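Local coordinates for protein nicotinate phosphoribosyltransferase (PDB 1VLP) that catalyses the ATP-dependent transfer of a phosphoribosyl group from phosphoribosyl diphosphate to nicotinate, giving nicotinate ribonucleotide in the first step of NAD synthesis from nicotinic acid, at residues A[22-25]-A[26-30]; A[70-73]-A[74-77]; A[267-271]-A[272-276]. One frame throughout, in Å; residues are numbered along the deposited sequence.

In the fold
The three contacts follow one another along the chain without overlap, and interaction 1 lies between the other two in space. It forms the start of helix 26-38 about 9 Å from the centre of the chain; interactions 2 and 3 lie about 15 and 18 Å from it, centre to centre, and about 13 Å from each other at their nearest atoms. Interaction 2 lies at the exit of helix 59-71, and its Phe77 packs on Leu22 and Ile29. Interaction 3 closes helix 260-272, and its Trp268 and Phe272 meet Thr30. Interactions 1 and 2 belong to the N-terminal family region, interaction 3 to the TIM-barrel-related one; through these contacts helix 26-38 touches both, beside the probable nicotinate pocket.

Interaction 1 (A[22-25]-A[26-30]); sequences LDTD and MYKIT
Asp25 and Tyr27, two residues apart, lay their side chains alongside each other in the same direction, carboxylate and phenol ring only 12° out of parallel, at the entry to helix 26-38. Asp25 CB lies 3.5 Å from Tyr27 CD2, and the carboxylate follows the ring's CE2 side, with OD2 3.8 Å from CE2. Tyr27 reaches this place with CG between its backbone N and carbonyl carbon (chi1 82°). Its hydroxyl is hydrogen-bonded to Glu144, while Asp25 OD1 pairs with Ser226, so both polar ends are held from outside this turn. Tyr27 is a nicotinate-binding residue by similarity, and Asp25 approaches Phe189, another such residue; the helix start therefore probably forms part of the substrate pocket. Lys28 N donates to Asp25 O at 2.8 Å, from well above the carbonyl plane, a bond from three residues on that ties Asp25 to the start of the helix. The Lys28 chain, bent at chi2 and chi3, passes CG over a Tyr27 face near its rim and ends in salt bridges to Glu144 and Glu245. Thr24 crosses that chain at about a right angle. Its buried OG1 has no polar partner in the model and rests against methylenes: Lys28 CG at 3.7 Å and Lys28 CB at 3.8 Å.

Interaction 2 (A[70-73]-A[74-77]); sequences SYLG and NLRF
The carbonyl oxygen of Leu72 is gripped by two donors after helix 59-71: a water at 2.8 Å from Leu72 O and, weakly, the backbone N of Leu75 at 3.4 Å from it. The same water also donates to Leu75 O, 2.6 Å away, and so bridges the two carbonyls. Leu75 O has a further donor in Arg76 NH1, which reaches it at 2.9 Å and also bonds Gly73 O at 3.0 Å. Both acceptors lie near the guanidinium plane, whereas the NH1 donor stands above either carbonyl plane; this double hold fixes how the guanidinium is turned. The Arg76 chain, bent at chi2 (-68°), folds back to bring NH1 there. One residue earlier than the Leu75 bond, Asn74 N donates to Tyr71 O at 2.9 Å; the two are successive i to i+3 bonds, overlapping tight turns at the helix exit. The Asn74 amide lies aslant beside the Tyr71 ring, the planes 31° apart and ND2 close to CD1. Leu72 and Leu75 run side by side, with CD2 of Leu72 4.0 Å from CD1 of Leu75. A serine in place of Leu75 would probably open a gap beside Leu72 CD2 and thin the cover of Leu72 O, against which Leu75 CG and CD1 now lie. The chain leads on to helix 79-88, where Phe77 packs on Ile82 and Leu85, while the Tyr71 hydroxyl bonds the N-terminal loop at Ser14.

Interaction 3 (A[267-271]-A[272-276]); sequences CWINT and FGAKN
Aromatic contact dominates: Phe272 presents an edge to a face of Trp268 in a T-shaped pair, ring centroids 4.8 Å apart and planes at 74°. Phe272 CE2 is the touching atom, 3.6 Å from Trp268 CZ2 and set toward the rim of the indole. The Trp268 side chain swings to this side with CG opposite the backbone N (chi1 -167°). A CH-pi contact covers a face of the Phe272 ring, Thr271 CG2 standing 3.8 Å from its centroid and almost on the ring normal. Apolar contact continues at Ile269, whose CG2 lies 3.7 Å from Ala274 CA. Among the hydrogen bonds, Phe272 N to Trp268 O (3.1 Å) and Gly273 N to Ile269 O (2.8 Å) are both i to i+4 helical bonds, the second bringing the helix to its end. Cys267 O is held from opposite faces by Thr271 N and Thr271 OG1, the hydroxyl at 2.7 Å; that hydroxyl is also bonded to Asn38. Past the helix, Asn276 ND2 returns to Phe272 O at 2.8 Å, with this oxygen close to the amide plane. Gly273 is the first residue to leave helical angles, with a positive phi (98°) at which a CB would collide with the carbonyl oxygen of Phe272. It is a positive-phi glycine that ends helix 260-272, which packs on helix 26-38 through Trp268, Thr271 and Phe272.

Interaction 1 (A[22-25]-A[26-30])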
ATOM      1  N   LEU A  22       6.136  10.844   7.537  1.00  4.52           N
ATOM      2  CA  LEU A  22       5.222   9.816   8.109  1.00  3.97           C
ATOM      3  C   LEU A  22       3.767   9.802   7.580  1.00  4.92           C
ATOM      4  O   LEU A  22       2.970   8.904   7.969  1.00  4.02           O
ATOM      5  CB  LEU A  22       5.161   9.993   9.634  1.00  3.45           C
ATOM      6  CG  LEU A  22       6.452   9.837  10.491  1.00  6.85           C
ATOM      7  CD1 LEU A  22       6.129   9.739  11.965  1.00 12.35           C
ATOM      8  CD2 LEU A  22       7.257   8.689  10.038  1.00  9.88           C
ATOM      9  N   ASP A  23       3.391  10.779   6.732  1.00  3.37           N
ATOM     10  CA  ASP A  23       2.093  10.778   6.072  1.00  2.84           C
ATOM     11  C   ASP A  23       2.195   9.837   4.867  1.00  5.93           C
ATOM     12  O   ASP A  23       2.320  10.257   3.689  1.00  6.31           O
ATOM     13  CB  ASP A  23       1.646  12.180   5.674  1.00  5.10           C
ATOM     14  CG  ASP A  23       0.243  12.179   5.039  1.00  8.48           C
ATOM     15  OD1 ASP A  23      -0.455  11.100   5.073  1.00  7.32           O
ATOM     16  OD2 ASP A  23      -0.171  13.240   4.483  1.00  6.97           O
ATOM     17  N   THR A  24       2.288   8.555   5.179  1.00  4.89           N
ATOM     18  CA  THR A  24       2.518   7.509   4.186  1.00  3.31           C
ATOM     19  C   THR A  24       2.144   6.168   4.826  1.00  6.51           C
ATOM     20  O   THR A  24       1.919   6.089   6.047  1.00  6.25           O
ATOM     21  CB  THR A  24       4.014   7.439   3.699  1.00  4.51           C
ATOM     22  OG1 THR A  24       4.090   6.643   2.511  1.00  4.42           O
ATOM     23  CG2 THR A  24       4.909   6.830   4.710  1.00  5.42           C
ATOM     24  N   ASP A  25       2.141   5.124   4.010  1.00  4.99           N
ATOM     25  CA  ASP A  25       1.891   3.768   4.504  1.00  4.42           C
ATOM     26  C   ASP A  25       3.156   3.181   5.173  1.00  4.01           C
ATOM     27  O   ASP A  25       4.255   3.342   4.614  1.00  4.68           O
ATOM     28  CB  ASP A  25       1.434   2.845   3.366  1.00  4.71           C
ATOM     29  CG  ASP A  25       0.075   3.281   2.730  1.00 10.64           C
ATOM     30  OD1 ASP A  25      -0.926   3.373   3.450  1.00 14.14           O
ATOM     31  OD2 ASP A  25       0.043   3.565   1.528  1.00 17.02           O
HETATM   32  N   MSE A  26       3.014   2.515   6.325  1.00  4.61           N
HETATM   33  CA  MSE A  26       4.178   1.941   7.016  1.00  5.45           C
HETATM   34  C   MSE A  26       5.015   1.066   6.132  1.00  4.82           C
HETATM   35  O   MSE A  26       6.258   1.090   6.267  1.00  6.39           O
HETATM   36  CB  MSE A  26       3.791   1.140   8.243  1.00  3.41           C
HETATM   37  CG  MSE A  26       4.968   0.335   8.841  1.00 12.25           C
HETATM   38 SE   MSE A  26       4.376  -0.286  10.571  1.00 19.49          SE
HETATM   39  CE  MSE A  26       5.736  -1.849  10.748  1.00 20.40           C
ATOM     40  N   TYR A  27       4.389   0.334   5.196  1.00  5.56           N
ATOM     41  CA  TYR A  27       5.185  -0.536   4.309  1.00  7.53           C
ATOM     42  C   TYR A  27       6.210   0.250   3.503  1.00  8.37           C
ATOM     43  O   TYR A  27       7.272  -0.295   3.169  1.00  5.98           O
ATOM     44  CB  TYR A  27       4.334  -1.431   3.404  1.00  9.57           C
ATOM     45  CG  TYR A  27       3.808  -0.765   2.141  1.00 12.70           C
ATOM     46  CD1 TYR A  27       4.588  -0.704   0.983  1.00 14.76           C
ATOM     47  CD2 TYR A  27       2.565  -0.190   2.111  1.00 12.74           C
ATOM     48  CE1 TYR A  27       4.105  -0.094  -0.183  1.00 17.48           C
ATOM     49  CE2 TYR A  27       2.071   0.434   0.935  1.00 11.89           C
ATOM     50  CZ  TYR A  27       2.843   0.475  -0.189  1.00 14.82           C
ATOM     51  OH  TYR A  27       2.323   1.085  -1.308  1.00 17.79           O
ATOM     52  N   LYS A  28       5.960   1.542   3.255  1.00  3.70           N
ATOM     53  CA  LYS A  28       6.976   2.330   2.540  1.00  4.21           C
ATOM     54  C   LYS A  28       8.265   2.528   3.326  1.00  4.56           C
ATOM     55  O   LYS A  28       9.358   2.449   2.775  1.00  3.13           O
ATOM     56  CB  LYS A  28       6.397   3.662   2.013  1.00  4.15           C
ATOM     57  CG  LYS A  28       5.301   3.479   0.976  1.00  7.21           C
ATOM     58  CD  LYS A  28       5.748   3.529  -0.513  1.00  9.39           C
ATOM     59  CE  LYS A  28       6.614   2.410  -1.049  1.00 11.29           C
ATOM     60  NZ  LYS A  28       6.743   2.591  -2.546  1.00  7.98           N
ATOM     61  N   ILE A  29       8.158   2.744   4.633  1.00  2.51           N
ATOM     62  CA  ILE A  29       9.303   2.872   5.487  1.00  3.32           C
ATOM     63  C   ILE A  29      10.048   1.577   5.687  1.00  2.00           C
ATOM     64  O   ILE A  29      11.267   1.559   5.686  1.00  2.69           O
ATOM     65  CB  ILE A  29       8.873   3.555   6.835  1.00  4.55           C
ATOM     66  CG1 ILE A  29       8.362   4.984   6.554  1.00  5.82           C
ATOM     67  CG2 ILE A  29       9.996   3.595   7.884  1.00  3.94           C
ATOM     68  CD1 ILE A  29       9.390   5.936   5.903  1.00  9.33           C
ATOM     69  N   THR A  30       9.338   0.478   5.872  1.00  3.90           N
ATOM     70  CA  THR A  30      10.040  -0.827   6.000  1.00  6.59           C
ATOM     71  C   THR A  30      10.726  -1.198   4.672  1.00  2.00           C
ATOM     72  O   THR A  30      11.898  -1.612   4.701  1.00  3.46           O
ATOM     73  CB  THR A  30       9.129  -1.939   6.521  1.00  7.03           C
ATOM     74  OG1 THR A  30       7.954  -2.038   5.718  1.00  7.36           O
ATOM     75  CG2 THR A  30       8.737  -1.652   7.963  1.00  9.93           C
TER

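Interaction 2 (A[70-73]-A[74-77])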
ATOM      1  N   SER A  70       6.959  19.812  -5.478  1.00  4.10           N
ATOM      2  CA  SER A  70       8.209  20.468  -5.094  1.00  4.32           C
ATOM      3  C   SER A  70       8.380  20.512  -3.570  1.00  2.00           C
ATOM      4  O   SER A  70       9.484  20.413  -3.044  1.00  2.00           O
ATOM      5  CB  SER A  70       8.311  21.861  -5.706  1.00  5.36           C
ATOM      6  OG  SER A  70       7.452  22.803  -5.064  1.00  4.96           O
ATOM      7  N   TYR A  71       7.263  20.706  -2.848  1.00  2.00           N
ATOM      8  CA  TYR A  71       7.290  20.786  -1.398  1.00  2.00           C
ATOM      9  C   TYR A  71       7.788  19.507  -0.734  1.00  2.47           C
ATOM     10  O   TYR A  71       8.298  19.512   0.382  1.00  3.17           O
ATOM     11  CB  TYR A  71       5.890  21.063  -0.870  1.00  3.11           C
ATOM     12  CG  TYR A  71       5.285  22.406  -1.211  1.00  2.00           C
ATOM     13  CD1 TYR A  71       6.075  23.537  -1.592  1.00  3.01           C
ATOM     14  CD2 TYR A  71       3.924  22.578  -1.090  1.00  3.11           C
ATOM     15  CE1 TYR A  71       5.487  24.787  -1.843  1.00  2.00           C
ATOM     16  CE2 TYR A  71       3.333  23.815  -1.358  1.00  4.13           C
ATOM     17  CZ  TYR A  71       4.098  24.910  -1.712  1.00  2.51           C
ATOM     18  OH  TYR A  71       3.480  26.106  -1.982  1.00  2.00           O
ATOM     19  N   LEU A  72       7.652  18.396  -1.415  1.00  2.00           N
ATOM     20  CA  LEU A  72       8.214  17.137  -0.877  1.00  3.43           C
ATOM     21  C   LEU A  72       9.701  17.257  -0.617  1.00  4.40           C
ATOM     22  O   LEU A  72      10.246  16.611   0.276  1.00  4.93           O
ATOM     23  CB  LEU A  72       7.964  15.983  -1.850  1.00  3.88           C
ATOM     24  CG  LEU A  72       6.491  15.696  -2.117  1.00  7.26           C
ATOM     25  CD1 LEU A  72       6.361  14.562  -3.134  1.00  8.11           C
ATOM     26  CD2 LEU A  72       5.660  15.374  -0.835  1.00  6.73           C
ATOM     27  N   GLY A  73      10.375  18.064  -1.427  1.00  2.35           N
ATOM     28  CA  GLY A  73      11.784  18.319  -1.209  1.00  2.43           C
ATOM     29  C   GLY A  73      12.150  19.101   0.065  1.00  2.54           C
ATOM     30  O   GLY A  73      13.325  19.193   0.421  1.00  3.04           O
ATOM     31  N   ASN A  74      11.157  19.670   0.726  1.00  3.08           N
ATOM     32  CA  ASN A  74      11.331  20.446   1.974  1.00  2.00           C
ATOM     33  C   ASN A  74      11.151  19.625   3.244  1.00  3.00           C
ATOM     34  O   ASN A  74      11.502  20.070   4.325  1.00  3.84           O
ATOM     35  CB  ASN A  74      10.302  21.576   2.013  1.00  3.34           C
ATOM     36  CG  ASN A  74      10.494  22.618   0.895  1.00  3.00           C
ATOM     37  OD1 ASN A  74      11.592  22.777   0.348  1.00  5.95           O
ATOM     38  ND2 ASN A  74       9.446  23.363   0.609  1.00  3.76           N
ATOM     39  N   LEU A  75      10.672  18.409   3.105  1.00  3.81           N
ATOM     40  CA  LEU A  75      10.383  17.581   4.253  1.00  5.90           C
ATOM     41  C   LEU A  75      11.654  17.021   4.870  1.00  4.01           C
ATOM     42  O   LEU A  75      12.573  16.627   4.161  1.00  3.54           O
ATOM     43  CB  LEU A  75       9.476  16.428   3.841  1.00  3.57           C
ATOM     44  CG  LEU A  75       8.070  16.754   3.352  1.00  2.70           C
ATOM     45  CD1 LEU A  75       7.435  15.599   2.748  1.00  7.10           C
ATOM     46  CD2 LEU A  75       7.229  17.324   4.534  1.00  6.59           C
ATOM     47  N   ARG A  76      11.676  16.919   6.195  1.00  4.66           N
ATOM     48  CA  ARG A  76      12.744  16.208   6.897  1.00  4.41           C
ATOM     49  C   ARG A  76      12.089  15.358   7.999  1.00  7.65           C
ATOM     50  O   ARG A  76      11.030  15.719   8.486  1.00  7.35           O
ATOM     51  CB  ARG A  76      13.725  17.175   7.526  1.00  7.53           C
ATOM     52  CG  ARG A  76      14.376  18.134   6.535  1.00  6.27           C
ATOM     53  CD  ARG A  76      15.336  17.445   5.549  1.00 10.71           C
ATOM     54  NE  ARG A  76      16.059  18.425   4.730  1.00 11.02           N
ATOM     55  CZ  ARG A  76      15.612  18.950   3.590  1.00 10.52           C
ATOM     56  NH1 ARG A  76      14.467  18.595   3.080  1.00  9.81           N
ATOM     57  NH2 ARG A  76      16.344  19.828   2.931  1.00 15.40           N
ATOM     58  N   PHE A  77      12.699  14.252   8.403  1.00  6.89           N
ATOM     59  CA  PHE A  77      12.183  13.539   9.581  1.00  7.96           C
ATOM     60  C   PHE A  77      12.534  14.353  10.830  1.00  5.83           C
ATOM     61  O   PHE A  77      13.715  14.614  11.081  1.00  6.86           O
ATOM     62  CB  PHE A  77      12.790  12.138   9.742  1.00  8.63           C
ATOM     63  CG  PHE A  77      12.310  11.125   8.744  1.00  6.12           C
ATOM     64  CD1 PHE A  77      11.095  10.454   8.923  1.00  7.68           C
ATOM     65  CD2 PHE A  77      13.067  10.825   7.640  1.00 10.77           C
ATOM     66  CE1 PHE A  77      10.660   9.520   8.031  1.00 10.11           C
ATOM     67  CE2 PHE A  77      12.626   9.911   6.722  1.00 10.48           C
ATOM     68  CZ  PHE A  77      11.418   9.234   6.930  1.00 12.58           C
TER
HETATM   69  O   HOH W   1      12.578  15.917   1.641  1.00  5.45           O

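Interaction 3 (A[267-271]-A[272-276])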
ATOM      1  N   CYS A 267      16.328 -12.136   2.404  0.50  2.00           N
ATOM      2  CA  CYS A 267      16.792 -10.823   2.591  0.50  2.50           C
ATOM      3  C   CYS A 267      15.952 -10.077   3.615  0.50  5.51           C
ATOM      4  O   CYS A 267      16.463  -9.324   4.438  0.50  3.27           O
ATOM      5  CB  CYS A 267      16.733 -10.037   1.290  0.50  7.24           C
ATOM      6  SG  CYS A 267      18.086 -10.282   0.208  0.50  5.67           S
ATOM      7  N   TRP A 268      14.637 -10.279   3.550  1.00  6.03           N
ATOM      8  CA  TRP A 268      13.730  -9.594   4.465  1.00  6.07           C
ATOM      9  C   TRP A 268      14.071 -10.036   5.886  1.00  4.28           C
ATOM     10  O   TRP A 268      14.223  -9.221   6.778  1.00  6.26           O
ATOM     11  CB  TRP A 268      12.266  -9.908   4.099  1.00  8.14           C
ATOM     12  CG  TRP A 268      11.232  -9.030   4.765  1.00  8.72           C
ATOM     13  CD1 TRP A 268      10.439  -9.344   5.813  1.00  5.42           C
ATOM     14  CD2 TRP A 268      10.848  -7.699   4.364  1.00  8.66           C
ATOM     15  NE1 TRP A 268       9.571  -8.319   6.091  1.00 10.72           N
ATOM     16  CE2 TRP A 268       9.819  -7.283   5.239  1.00  9.22           C
ATOM     17  CE3 TRP A 268      11.288  -6.819   3.368  1.00  4.45           C
ATOM     18  CZ2 TRP A 268       9.199  -6.041   5.127  1.00 10.89           C
ATOM     19  CZ3 TRP A 268      10.674  -5.564   3.270  1.00  5.33           C
ATOM     20  CH2 TRP A 268       9.650  -5.199   4.146  1.00 10.46           C
ATOM     21  N   ILE A 269      14.231 -11.337   6.075  1.00  8.30           N
ATOM     22  CA  ILE A 269      14.452 -11.912   7.405  1.00  8.77           C
ATOM     23  C   ILE A 269      15.816 -11.490   7.965  1.00 11.36           C
ATOM     24  O   ILE A 269      15.933 -11.161   9.145  1.00 11.05           O
ATOM     25  CB  ILE A 269      14.332 -13.451   7.362  1.00  8.88           C
ATOM     26  CG1 ILE A 269      12.872 -13.854   7.272  1.00  8.70           C
ATOM     27  CG2 ILE A 269      14.895 -14.104   8.633  1.00 14.55           C
ATOM     28  CD1 ILE A 269      12.647 -15.283   6.832  1.00 11.32           C
ATOM     29  N   ASN A 270      16.833 -11.529   7.115  1.00 12.43           N
ATOM     30  CA  ASN A 270      18.170 -11.116   7.495  1.00 16.50           C
ATOM     31  C   ASN A 270      18.198  -9.624   7.863  1.00 15.10           C
ATOM     32  O   ASN A 270      18.964  -9.235   8.747  1.00 16.47           O
ATOM     33  CB  ASN A 270      19.196 -11.522   6.416  1.00 14.78           C
ATOM     34  CG  ASN A 270      19.357 -13.060   6.276  1.00 16.66           C
ATOM     35  OD1 ASN A 270      19.068 -13.843   7.192  1.00 24.82           O
ATOM     36  ND2 ASN A 270      19.816 -13.484   5.110  1.00 22.09           N
ATOM     37  N   THR A 271      17.311  -8.808   7.290  1.00 12.71           N
ATOM     38  CA  THR A 271      17.223  -7.389   7.630  1.00 11.50           C
ATOM     39  C   THR A 271      16.503  -7.046   8.950  1.00 12.33           C
ATOM     40  O   THR A 271      16.983  -6.238   9.745  1.00 12.41           O
ATOM     41  CB  THR A 271      16.558  -6.599   6.487  1.00 14.87           C
ATOM     42  OG1 THR A 271      17.291  -6.871   5.288  1.00 15.48           O
ATOM     43  CG2 THR A 271      16.535  -5.082   6.765  1.00 13.82           C
ATOM     44  N   PHE A 272      15.356  -7.653   9.186  1.00  6.01           N
ATOM     45  CA  PHE A 272      14.527  -7.273  10.315  1.00  4.27           C
ATOM     46  C   PHE A 272      14.492  -8.288  11.445  1.00  6.52           C
ATOM     47  O   PHE A 272      13.995  -7.980  12.532  1.00  7.21           O
ATOM     48  CB  PHE A 272      13.118  -7.043   9.821  1.00  3.17           C
ATOM     49  CG  PHE A 272      13.021  -5.900   8.832  1.00  4.98           C
ATOM     50  CD1 PHE A 272      13.530  -4.636   9.153  1.00  4.87           C
ATOM     51  CD2 PHE A 272      12.444  -6.088   7.573  1.00  4.52           C
ATOM     52  CE1 PHE A 272      13.426  -3.570   8.233  1.00 13.98           C
ATOM     53  CE2 PHE A 272      12.356  -5.043   6.653  1.00  7.22           C
ATOM     54  CZ  PHE A 272      12.837  -3.773   6.992  1.00  8.03           C
ATOM     55  N   GLY A 273      14.953  -9.493  11.177  1.00  7.24           N
ATOM     56  CA  GLY A 273      14.880 -10.567  12.141  1.00  8.41           C
ATOM     57  C   GLY A 273      13.687 -11.448  11.846  1.00  7.77           C
ATOM     58  O   GLY A 273      12.611 -10.957  11.453  1.00  7.86           O
ATOM     59  N   ALA A 274      13.881 -12.756  12.031  1.00  3.04           N
ATOM     60  CA  ALA A 274      12.839 -13.751  11.737  1.00  4.56           C
ATOM     61  C   ALA A 274      11.562 -13.434  12.473  1.00  6.87           C
ATOM     62  O   ALA A 274      10.473 -13.506  11.902  1.00  6.86           O
ATOM     63  CB  ALA A 274      13.298 -15.133  12.100  1.00  9.84           C
ATOM     64  N   LYS A 275      11.659 -13.052  13.737  1.00  9.42           N
ATOM     65  CA  LYS A 275      10.427 -12.790  14.463  1.00 10.13           C
ATOM     66  C   LYS A 275       9.613 -11.614  13.926  1.00 10.33           C
ATOM     67  O   LYS A 275       8.393 -11.549  14.176  1.00  8.86           O
ATOM     68  CB  LYS A 275      10.668 -12.695  15.960  1.00 13.11           C
ATOM     69  CG  LYS A 275      11.214 -11.436  16.502  1.00 16.32           C
ATOM     70  CD  LYS A 275      11.339 -11.578  18.037  1.00 27.83           C
ATOM     71  CE  LYS A 275      11.808 -10.307  18.716  1.00 34.96           C
ATOM     72  NZ  LYS A 275      13.223  -9.960  18.374  1.00 47.72           N
ATOM     73  N   ASN A 276      10.265 -10.701  13.179  1.00  5.32           N
ATOM     74  CA  ASN A 276       9.616  -9.520  12.630  1.00  5.72           C
ATOM     75  C   ASN A 276       9.266  -9.634  11.153  1.00  4.29           C
ATOM     76  O   ASN A 276       8.891  -8.643  10.525  1.00  7.43           O
ATOM     77  CB  ASN A 276      10.506  -8.303  12.904  1.00  4.56           C
ATOM     78  CG  ASN A 276      10.862  -8.173  14.368  1.00  8.45           C
ATOM     79  OD1 ASN A 276       9.961  -8.105  15.184  1.00 13.96           O
ATOM     80  ND2 ASN A 276      12.182  -8.193  14.720  1.00  4.47           N
TER